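Local coordinates for acyl-[acyl-carrier-protein]--UDP-N-acetylglucosamine O-acyltransferase (Helicobacter pylori, PDB 1J2Z) that catalyses transfer of a (3R)-hydroxyacyl group from acyl carrier protein to UDP-N-acetylglucosamine, the first step toward lipid A, at residues F25-D30 and T45-T50; L64-Q69 and F91-P96; K74-E79 and G97-I102. All coordinates share one frame; numbering follows the deposited sequence.

Contact 1 of 3, residues F25-D30 and T45-T50. With TLA (L(+)-tartaric acid), chain E.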
loop_
_atom_site.group_PDB
_atom_site.type_symbol
_atom_site.label_atom_id
_atom_site.label_comp_id
_atom_site.label_asym_id
_atom_site.label_seq_id
_atom_site.Cartn_x
_atom_site.Cartn_y
_atom_site.Cartn_z
ATOM N N PHE A 25 24.790 -6.657 -0.554
ATOM C CA PHE A 25 23.864 -7.432 0.263
ATOM C C PHE A 25 22.731 -8.189 -0.429
ATOM O O PHE A 25 21.728 -8.496 0.207
ATOM C CB PHE A 25 23.265 -6.523 1.348
ATOM C CG PHE A 25 24.299 -5.760 2.139
ATOM C CD1 PHE A 25 24.251 -4.371 2.211
ATOM C CD2 PHE A 25 25.335 -6.430 2.785
ATOM C CE1 PHE A 25 25.223 -3.650 2.913
ATOM C CE2 PHE A 25 26.316 -5.725 3.492
ATOM C CZ PHE A 25 26.259 -4.330 3.555
ATOM N N CYS A 26 22.853 -8.488 -1.717
ATOM C CA CYS A 26 21.783 -9.247 -2.356
ATOM C C CYS A 26 21.814 -10.654 -1.770
ATOM O O CYS A 26 22.867 -11.122 -1.339
ATOM C CB CYS A 26 21.976 -9.325 -3.873
ATOM S SG CYS A 26 21.458 -7.849 -4.790
ATOM N N VAL A 27 20.661 -11.315 -1.731
ATOM C CA VAL A 27 20.574 -12.684 -1.224
ATOM C C VAL A 27 20.000 -13.522 -2.359
ATOM O O VAL A 27 18.855 -13.325 -2.772
ATOM C CB VAL A 27 19.658 -12.786 0.011
ATOM C CG1 VAL A 27 19.591 -14.239 0.495
ATOM C CG2 VAL A 27 20.196 -11.893 1.120
ATOM N N ILE A 28 20.814 -14.445 -2.864
ATOM C CA ILE A 28 20.434 -15.292 -3.987
ATOM C C ILE A 28 20.464 -16.779 -3.639
ATOM O O ILE A 28 21.528 -17.341 -3.372
ATOM C CB ILE A 28 21.370 -14.989 -5.180
ATOM C CG1 ILE A 28 21.257 -13.499 -5.522
ATOM C CG2 ILE A 28 21.030 -15.872 -6.379
ATOM C CD1 ILE A 28 22.173 -13.040 -6.631
ATOM N N GLY A 29 19.282 -17.396 -3.652
ATOM C CA GLY A 29 19.127 -18.806 -3.317
ATOM C C GLY A 29 19.679 -19.811 -4.315
ATOM O O GLY A 29 20.085 -19.454 -5.426
ATOM N N ASP A 30 19.665 -21.084 -3.931
ATOM C CA ASP A 30 20.221 -22.123 -4.776
ATOM C C ASP A 30 19.426 -22.559 -6.002
ATOM O O ASP A 30 19.887 -23.412 -6.745
ATOM C CB ASP A 30 20.594 -23.354 -3.935
ATOM C CG ASP A 30 19.406 -23.992 -3.248
ATOM O OD1 ASP A 30 18.265 -23.811 -3.718
ATOM O OD2 ASP A 30 19.625 -24.699 -2.241
ATOM N N THR A 45 16.270 -9.748 -2.954
ATOM C CA THR A 45 16.178 -11.116 -2.463
ATOM C C THR A 45 15.551 -12.011 -3.527
ATOM O O THR A 45 14.422 -11.782 -3.951
ATOM C CB THR A 45 15.321 -11.217 -1.189
ATOM O OG1 THR A 45 15.954 -10.497 -0.125
ATOM C CG2 THR A 45 15.149 -12.677 -0.777
ATOM N N LEU A 46 16.294 -13.026 -3.955
ATOM C CA LEU A 46 15.807 -13.965 -4.956
ATOM C C LEU A 46 15.864 -15.370 -4.360
ATOM O O LEU A 46 16.941 -15.878 -4.057
ATOM C CB LEU A 46 16.681 -13.885 -6.213
ATOM C CG LEU A 46 16.828 -12.497 -6.846
ATOM C CD1 LEU A 46 17.736 -12.573 -8.070
ATOM C CD2 LEU A 46 15.457 -11.973 -7.241
ATOM N N GLN A 47 14.699 -15.986 -4.184
ATOM C CA GLN A 47 14.601 -17.328 -3.617
ATOM C C GLN A 47 13.827 -18.255 -4.560
ATOM O O GLN A 47 13.364 -17.838 -5.620
ATOM C CB GLN A 47 13.866 -17.280 -2.271
ATOM C CG GLN A 47 14.463 -16.344 -1.219
ATOM C CD GLN A 47 15.751 -16.874 -0.607
ATOM O OE1 GLN A 47 16.831 -16.737 -1.178
ATOM N NE2 GLN A 47 15.635 -17.493 0.560
ATOM N N GLY A 48 13.676 -19.511 -4.155
ATOM C CA GLY A 48 12.940 -20.468 -4.965
ATOM C C GLY A 48 13.528 -20.730 -6.340
ATOM O O GLY A 48 14.655 -20.334 -6.637
ATOM N N HIS A 49 12.746 -21.401 -7.181
ATOM C CA HIS A 49 13.157 -21.750 -8.536
ATOM C C HIS A 49 12.763 -20.588 -9.424
ATOM O O HIS A 49 11.730 -20.615 -10.095
ATOM C CB HIS A 49 12.445 -23.038 -8.953
ATOM C CG HIS A 49 12.462 -24.086 -7.887
ATOM N ND1 HIS A 49 13.621 -24.706 -7.472
ATOM C CD2 HIS A 49 11.476 -24.567 -7.092
ATOM C CE1 HIS A 49 13.350 -25.519 -6.467
ATOM N NE2 HIS A 49 12.055 -25.453 -6.217
ATOM N N THR A 50 13.616 -19.571 -9.417
ATOM C CA THR A 50 13.373 -18.342 -10.147
ATOM C C THR A 50 14.353 -18.061 -11.280
ATOM O O THR A 50 15.572 -18.144 -11.104
ATOM C CB THR A 50 13.412 -17.158 -9.166
ATOM O OG1 THR A 50 12.556 -17.444 -8.048
ATOM C CG2 THR A 50 12.954 -15.878 -9.844
HETATM O O1 TLA E . 14.347 -22.138 0.021
HETATM O O11 TLA E . 13.941 -20.651 -1.734
HETATM C C1 TLA E . 14.637 -21.134 -0.832
HETATM C C2 TLA E . 16.061 -20.594 -0.539
HETATM O O2 TLA E . 16.216 -19.571 -1.484
HETATM C C3 TLA E . 17.095 -21.755 -0.736
HETATM O O3 TLA E . 17.077 -22.283 -2.110
HETATM C C4 TLA E . 18.478 -21.206 -0.426
HETATM O O4 TLA E . 18.569 -20.856 0.811
HETATM O O41 TLA E . 19.361 -21.126 -1.210
#
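Thr45 sits beside Val27, one coil further along the left-handed parallel beta-helix, with CA of Thr45 4.8 Å from CA of Val27 in a parallel bridge. Both side chains leave the outer face of the sheet, where the trimer packs: OG1 of Thr45 is hydrogen-bonded to Asn42 of a second subunit, and Val27 rests on that same asparagine. Leu46 carries both backbone bonds of the pair. Its N donates to Val27 O at 2.8 Å with an almost straight N-H...O of 176°, and its O accepts from Gly29 N at 2.8 Å, bracketing Ile28. The Leu46 side chain turns the other way, into the interior, with CG anti to its own carbonyl carbon (chi1 -55°). Ile28 directs CG1 by the same choice, so equivalent groups follow one another from coil to coil; Leu46 CD1 comes to 4.4 Å from Ile28 CG1, while Leu34 and Leu40 approach from the other walls of the prism. At Gln47 the strand gives way to the corner; its side chain is bent, and its end comes back toward the 25-30 segment. Gly48, with positive phi, makes the corner and offers its N to O11 of a bound tartrate at 2.7 Å. The tartrate, probably from the crystallisation liquor, spans the two corners: its O41 accepts from Asp30 N at 2.7 Å, and its O3 donates to Asp30 OD1 at 2.5 Å. After the corner, Thr50 OG1 donates to Gln47 O at 2.6 Å.

Contact 2 of 3, residues L64-Q69 and F91-P96. With SOG (octyl 1-thio-beta-D-glucopyranoside), chain B; SO4 (sulfate ion), chain C.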
loop_
_atom_site.group_PDB
_atom_site.type_symbol
_atom_site.label_atom_id
_atom_site.label_comp_id
_atom_site.label_asym_id
_atom_site.label_seq_id
_atom_site.Cartn_x
_atom_site.Cartn_y
_atom_site.Cartn_z
ATOM N N LEU A 64 11.646 -11.675 -4.660
ATOM C CA LEU A 64 11.118 -12.550 -5.700
ATOM C C LEU A 64 11.409 -14.013 -5.411
ATOM O O LEU A 64 12.536 -14.384 -5.087
ATOM C CB LEU A 64 11.729 -12.198 -7.059
ATOM C CG LEU A 64 11.743 -10.751 -7.557
ATOM C CD1 LEU A 64 12.207 -10.755 -9.003
ATOM C CD2 LEU A 64 10.367 -10.121 -7.449
ATOM N N GLY A 65 10.382 -14.843 -5.512
ATOM C CA GLY A 65 10.597 -16.256 -5.301
ATOM C C GLY A 65 10.253 -16.854 -3.959
ATOM O O GLY A 65 10.334 -18.067 -3.825
ATOM N N THR A 66 9.899 -16.046 -2.961
ATOM C CA THR A 66 9.535 -16.623 -1.672
ATOM C C THR A 66 8.215 -17.351 -1.887
ATOM O O THR A 66 7.495 -17.067 -2.844
ATOM C CB THR A 66 9.362 -15.552 -0.561
ATOM O OG1 THR A 66 8.452 -14.539 -1.003
ATOM C CG2 THR A 66 10.704 -14.926 -0.210
ATOM N N GLN A 67 7.895 -18.284 -0.999
ATOM C CA GLN A 67 6.674 -19.073 -1.129
ATOM C C GLN A 67 5.378 -18.275 -1.168
ATOM O O GLN A 67 5.258 -17.221 -0.541
ATOM C CB GLN A 67 6.603 -20.112 -0.005
ATOM C CG GLN A 67 6.800 -19.547 1.386
ATOM C CD GLN A 67 6.904 -20.633 2.445
ATOM O OE1 GLN A 67 5.918 -21.291 2.777
ATOM N NE2 GLN A 67 8.105 -20.830 2.972
ATOM N N PRO A 68 4.385 -18.767 -1.925
ATOM C CA PRO A 68 3.114 -18.046 -1.994
ATOM C C PRO A 68 2.493 -17.888 -0.608
ATOM O O PRO A 68 2.779 -18.667 0.305
ATOM C CB PRO A 68 2.266 -18.910 -2.937
ATOM C CG PRO A 68 2.915 -20.260 -2.882
ATOM C CD PRO A 68 4.378 -19.940 -2.812
ATOM N N GLN A 69 1.663 -16.862 -0.452
ATOM C CA GLN A 69 1.010 -16.599 0.823
ATOM C C GLN A 69 -0.152 -17.563 1.021
ATOM O O GLN A 69 -0.523 -17.883 2.149
ATOM C CB GLN A 69 0.525 -15.148 0.865
ATOM C CG GLN A 69 1.658 -14.152 0.658
ATOM C CD GLN A 69 1.232 -12.714 0.866
ATOM O OE1 GLN A 69 0.435 -12.167 0.102
ATOM N NE2 GLN A 69 1.764 -12.094 1.906
ATOM N N PHE A 91 10.477 -2.750 -3.261
ATOM C CA PHE A 91 9.435 -3.382 -2.451
ATOM C C PHE A 91 8.436 -4.280 -3.168
ATOM O O PHE A 91 7.386 -4.606 -2.606
ATOM C CB PHE A 91 8.675 -2.312 -1.664
ATOM C CG PHE A 91 9.571 -1.309 -0.994
ATOM C CD1 PHE A 91 9.504 0.040 -1.332
ATOM C CD2 PHE A 91 10.496 -1.716 -0.041
ATOM C CE1 PHE A 91 10.349 0.970 -0.728
ATOM C CE2 PHE A 91 11.346 -0.795 0.569
ATOM C CZ PHE A 91 11.273 0.552 0.224
ATOM N N CYS A 92 8.731 -4.670 -4.403
ATOM C CA CYS A 92 7.825 -5.575 -5.105
ATOM C C CYS A 92 7.963 -6.951 -4.475
ATOM O O CYS A 92 9.019 -7.295 -3.947
ATOM C CB CYS A 92 8.168 -5.668 -6.590
ATOM S SG CYS A 92 7.576 -4.283 -7.553
ATOM N N MET A 93 6.894 -7.736 -4.522
ATOM C CA MET A 93 6.921 -9.074 -3.947
ATOM C C MET A 93 6.213 -9.979 -4.942
ATOM O O MET A 93 5.037 -9.783 -5.238
ATOM C CB MET A 93 6.199 -9.072 -2.600
ATOM C CG MET A 93 6.572 -10.222 -1.672
ATOM S SD MET A 93 5.613 -11.697 -1.966
ATOM C CE MET A 93 4.210 -11.426 -0.863
ATOM N N ILE A 94 6.944 -10.955 -5.468
ATOM C CA ILE A 94 6.403 -11.865 -6.468
ATOM C C ILE A 94 6.642 -13.316 -6.070
ATOM O O ILE A 94 7.775 -13.718 -5.811
ATOM C CB ILE A 94 7.060 -11.604 -7.838
ATOM C CG1 ILE A 94 6.868 -10.135 -8.228
ATOM C CG2 ILE A 94 6.445 -12.508 -8.899
ATOM C CD1 ILE A 94 7.540 -9.753 -9.528
ATOM N N ASN A 95 5.568 -14.097 -6.030
ATOM C CA ASN A 95 5.660 -15.500 -5.651
ATOM C C ASN A 95 5.528 -16.436 -6.841
ATOM O O ASN A 95 4.969 -16.065 -7.874
ATOM C CB ASN A 95 4.554 -15.837 -4.646
ATOM C CG ASN A 95 4.589 -14.942 -3.428
ATOM O OD1 ASN A 95 5.606 -14.853 -2.740
ATOM N ND2 ASN A 95 3.477 -14.275 -3.155
ATOM N N PRO A 96 6.061 -17.662 -6.712
ATOM C CA PRO A 96 5.992 -18.666 -7.775
ATOM C C PRO A 96 4.613 -19.322 -7.717
ATOM O O PRO A 96 3.816 -19.013 -6.823
ATOM C CB PRO A 96 7.130 -19.626 -7.422
ATOM C CG PRO A 96 7.187 -19.541 -5.929
ATOM C CD PRO A 96 7.025 -18.065 -5.672
HETATM C C1 SOG B . -4.910 -14.684 -2.512
HETATM C C2 SOG B . -3.791 -15.745 -2.663
HETATM C C3 SOG B . -2.536 -15.275 -1.913
HETATM C C4 SOG B . -2.094 -13.939 -2.520
HETATM C C5 SOG B . -3.239 -12.906 -2.356
HETATM C C6 SOG B . -2.850 -11.567 -2.968
HETATM C "C1'" SOG B . -7.309 -14.696 -2.593
HETATM C "C2'" SOG B . -8.080 -13.841 -3.579
HETATM C "C3'" SOG B . -9.577 -13.991 -3.382
HETATM C "C4'" SOG B . -10.357 -13.138 -4.371
HETATM C "C5'" SOG B . -11.858 -13.296 -4.169
HETATM C "C6'" SOG B . -12.628 -12.343 -5.060
HETATM C "C7'" SOG B . -14.120 -12.487 -4.869
HETATM C "C8'" SOG B . -14.860 -11.525 -5.768
HETATM S S1 SOG B . -6.087 -15.096 -3.224
HETATM O O2 SOG B . -4.228 -16.993 -2.141
HETATM O O3 SOG B . -1.505 -16.231 -2.054
HETATM O O4 SOG B . -0.927 -13.475 -1.863
HETATM O O5 SOG B . -4.432 -13.407 -3.023
HETATM O O6 SOG B . -2.107 -10.807 -2.034
HETATM S S SO4 C . 10.998 -19.548 1.114
HETATM O O1 SO4 C . 12.209 -18.769 0.862
HETATM O O2 SO4 C . 10.974 -20.705 0.233
HETATM O O3 SO4 C . 10.964 -20.001 2.496
HETATM O O4 SO4 C . 9.807 -18.735 0.870
#
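Leu64 lays its CD2 methyl against the flank of Ile94, touching CB, CG1 and CD1 of that residue, with Leu64 CD2 3.5 Å from Ile94 CD1. The two side chains run side by side in the same direction into the interior of the helix, where Leu80 packs on both. A single backbone bond joins the segments, Gly65 N to Ile94 O at 2.9 Å and 169°. The chain then leaves the sheet at Gly65, whose phi of 99° suits glycine, and residues 66-69 pass across the outside of 93-96. Thr66 O presses tightly on the Pro96 ring, 3.0 Å from CD of Pro96, and the Pro68 ring follows, with Pro68 CD 4.2 Å from Pro96 CG. Asn95 packs beneath the crossing chain, its CB 3.7 Å from Pro68 CA. At the far end Met93, with CG anti to the backbone N (chi1 -159°) and the chain bent beyond it, swings its CE methyl across the amide of Gln69, reaching Gln69 CD at 3.7 Å. One neighbouring subunit supplies polar partners: Thr66 OG1 is hydrogen-bonded to its Glu90 and Gln69 OE1 to its Asn133. Gln67 holds a sulfate through its backbone and side-chain nitrogens, its N donating to sulfate O4 at 2.7 Å. Gln69 OE1 lies 2.7 Å from O4 of the octyl thioglucoside sugar. With Gln69 a substrate-binding residue and Pro68 packed on His121, a probable one, this loop crossing the parallel beta-helix lines the substrate cleft between subunits of the LpxA trimer.

Contact 3 of 3, residues K74-E79 and G97-I102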
loop_
_atom_site.group_PDB
_atom_site.type_symbol
_atom_site.label_atom_id
_atom_site.label_comp_id
_atom_site.label_asym_id
_atom_site.label_seq_id
_atom_site.Cartn_x
_atom_site.Cartn_y
_atom_site.Cartn_z
ATOM N N LYS A 74 1.794 -26.220 -0.112
ATOM C CA LYS A 74 2.416 -27.196 0.776
ATOM C C LYS A 74 3.832 -27.552 0.320
ATOM O O LYS A 74 4.092 -28.680 -0.099
ATOM C CB LYS A 74 1.556 -28.464 0.844
ATOM C CG LYS A 74 2.063 -29.515 1.821
ATOM C CD LYS A 74 1.193 -30.763 1.794
ATOM C CE LYS A 74 1.689 -31.808 2.782
ATOM N NZ LYS A 74 0.847 -33.037 2.753
ATOM N N GLY A 75 4.741 -26.584 0.408
ATOM C CA GLY A 75 6.118 -26.816 0.004
ATOM C C GLY A 75 6.215 -27.442 -1.373
ATOM O O GLY A 75 7.128 -28.219 -1.657
ATOM N N GLU A 76 5.266 -27.092 -2.234
ATOM C CA GLU A 76 5.218 -27.620 -3.589
ATOM C C GLU A 76 6.418 -27.188 -4.423
ATOM O O GLU A 76 7.156 -26.270 -4.062
ATOM C CB GLU A 76 3.933 -27.158 -4.276
ATOM C CG GLU A 76 2.725 -27.149 -3.360
ATOM C CD GLU A 76 1.513 -26.555 -4.027
ATOM O OE1 GLU A 76 1.662 -25.509 -4.684
ATOM O OE2 GLU A 76 0.410 -27.124 -3.891
ATOM N N TYR A 77 6.589 -27.867 -5.551
ATOM C CA TYR A 77 7.669 -27.609 -6.491
ATOM C C TYR A 77 7.117 -26.687 -7.582
ATOM O O TYR A 77 6.472 -27.156 -8.519
ATOM C CB TYR A 77 8.127 -28.926 -7.132
ATOM C CG TYR A 77 7.982 -30.152 -6.243
ATOM C CD1 TYR A 77 6.732 -30.545 -5.757
ATOM C CD2 TYR A 77 9.092 -30.920 -5.892
ATOM C CE1 TYR A 77 6.591 -31.667 -4.943
ATOM C CE2 TYR A 77 8.963 -32.049 -5.077
ATOM C CZ TYR A 77 7.709 -32.414 -4.606
ATOM O OH TYR A 77 7.568 -33.521 -3.801
ATOM N N SER A 78 7.364 -25.385 -7.461
ATOM C CA SER A 78 6.874 -24.422 -8.448
ATOM C C SER A 78 7.964 -23.454 -8.882
ATOM O O SER A 78 9.033 -23.410 -8.281
ATOM C CB SER A 78 5.683 -23.643 -7.886
ATOM O OG SER A 78 4.519 -24.455 -7.848
ATOM N N GLU A 79 7.682 -22.659 -9.911
ATOM C CA GLU A 79 8.669 -21.722 -10.428
ATOM C C GLU A 79 8.159 -20.304 -10.616
ATOM O O GLU A 79 6.954 -20.053 -10.640
ATOM C CB GLU A 79 9.184 -22.201 -11.788
ATOM C CG GLU A 79 9.504 -23.680 -11.890
ATOM C CD GLU A 79 9.833 -24.087 -13.316
ATOM O OE1 GLU A 79 10.966 -23.827 -13.770
ATOM O OE2 GLU A 79 8.948 -24.644 -13.992
ATOM N N GLY A 97 4.333 -20.218 -8.657
ATOM C CA GLY A 97 3.028 -20.860 -8.702
ATOM C C GLY A 97 2.783 -21.953 -7.682
ATOM O O GLY A 97 3.545 -22.101 -6.735
ATOM N N THR A 98 1.698 -22.703 -7.879
ATOM C CA THR A 98 1.321 -23.805 -6.996
ATOM C C THR A 98 0.882 -25.010 -7.827
ATOM O O THR A 98 0.605 -24.894 -9.026
ATOM C CB THR A 98 0.134 -23.436 -6.072
ATOM O OG1 THR A 98 -1.004 -23.104 -6.872
ATOM C CG2 THR A 98 0.484 -22.259 -5.175
ATOM N N GLU A 99 0.806 -26.166 -7.179
ATOM C CA GLU A 99 0.397 -27.388 -7.855
ATOM C C GLU A 99 -1.061 -27.300 -8.298
ATOM O O GLU A 99 -1.435 -27.842 -9.338
ATOM C CB GLU A 99 0.593 -28.590 -6.929
ATOM C CG GLU A 99 0.151 -29.909 -7.536
ATOM C CD GLU A 99 0.455 -31.092 -6.640
ATOM O OE1 GLU A 99 -0.008 -31.097 -5.476
ATOM O OE2 GLU A 99 1.158 -32.019 -7.100
ATOM N N GLY A 100 -1.876 -26.611 -7.508
ATOM C CA GLY A 100 -3.282 -26.464 -7.842
ATOM C C GLY A 100 -3.504 -25.483 -8.975
ATOM O O GLY A 100 -4.554 -25.498 -9.622
ATOM N N GLY A 101 -2.513 -24.627 -9.214
ATOM C CA GLY A 101 -2.610 -23.643 -10.278
ATOM C C GLY A 101 -1.928 -24.143 -11.540
ATOM O O GLY A 101 -2.323 -25.165 -12.094
ATOM N N ILE A 102 -0.906 -23.429 -11.997
ATOM C CA ILE A 102 -0.179 -23.832 -13.194
ATOM C C ILE A 102 1.287 -24.102 -12.867
ATOM O O ILE A 102 2.141 -24.107 -13.755
ATOM C CB ILE A 102 -0.257 -22.752 -14.301
ATOM C CG1 ILE A 102 0.243 -21.408 -13.759
ATOM C CG2 ILE A 102 -1.684 -22.640 -14.822
ATOM C CD1 ILE A 102 0.234 -20.291 -14.800
#
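Glu76 reaches across to the backbone at Thr98 and Glu99, joining two loops that project from successive coils of the left-handed beta-helix. Three hydrogen bonds form this link. The Glu76 side chain is extended beyond CG, and Glu99 N donates to its OE1 at 2.7 Å, although OE1 also crowds Thr98 and its exact position is less certain. Ser78 OG gives a weak bond to Gly97 O, again with the acceptor less surely placed. The third bond is all backbone: Gly97 N donates to Glu79 O at 3.3 Å with an N-H...O angle of 154°, the donor lying 36° out of the carbonyl plane. It ties the start of strand 79-82 to the beginning of the loop that leaves strand 93-94 on the next coil.

Van der Waals contact is slight: the carboxylate lies against Glu99, with Glu76 OE2 3.4 Å from Glu99 CB. The like charges probably oppose the approach. Glu76 OE2 lies 4.3 Å from Glu99 OE1, the side chains crossing at about a right angle and the carboxylate planes 68° apart, a proximity that would be expected to raise the pKa of one or both slightly, though Glu99 is exposed.

The loop 97-102 is also braced from within and from behind. Asp122 accepts from Ile102 N through OD1 and is bonded through OD2 to Thr98 OG1, while the Thr98 side chain also packs on Pro68, Tyr73 and His121, the last probably a substrate-binding residue. Between Thr98 and Gly101 the chain makes a type I turn, closed by Gly101 N to Thr98 O at 3.1 Å.

From the N terminus, contact 1 closes first, pairing 25-30 with 45-50 one regular coil later. Contact 2 begins after it and spans a longer excursion, from 64-69 to 91-96, because the loop leading to strand 79-82 is inserted in the coil. The first two share one sheet: Gln47 N probably donates to Leu64 O, and Leu64 N to Thr45 O, so strand 45-46 is continued by 63-64 and then 93-94. Contact 3 starts within the span of contact 2 and ends beyond it, so the two cross; Pro96 packs on Glu79 and Pro68 on Thr98. His49 meets Ser78, bringing the corner of contact 1 against contact 3.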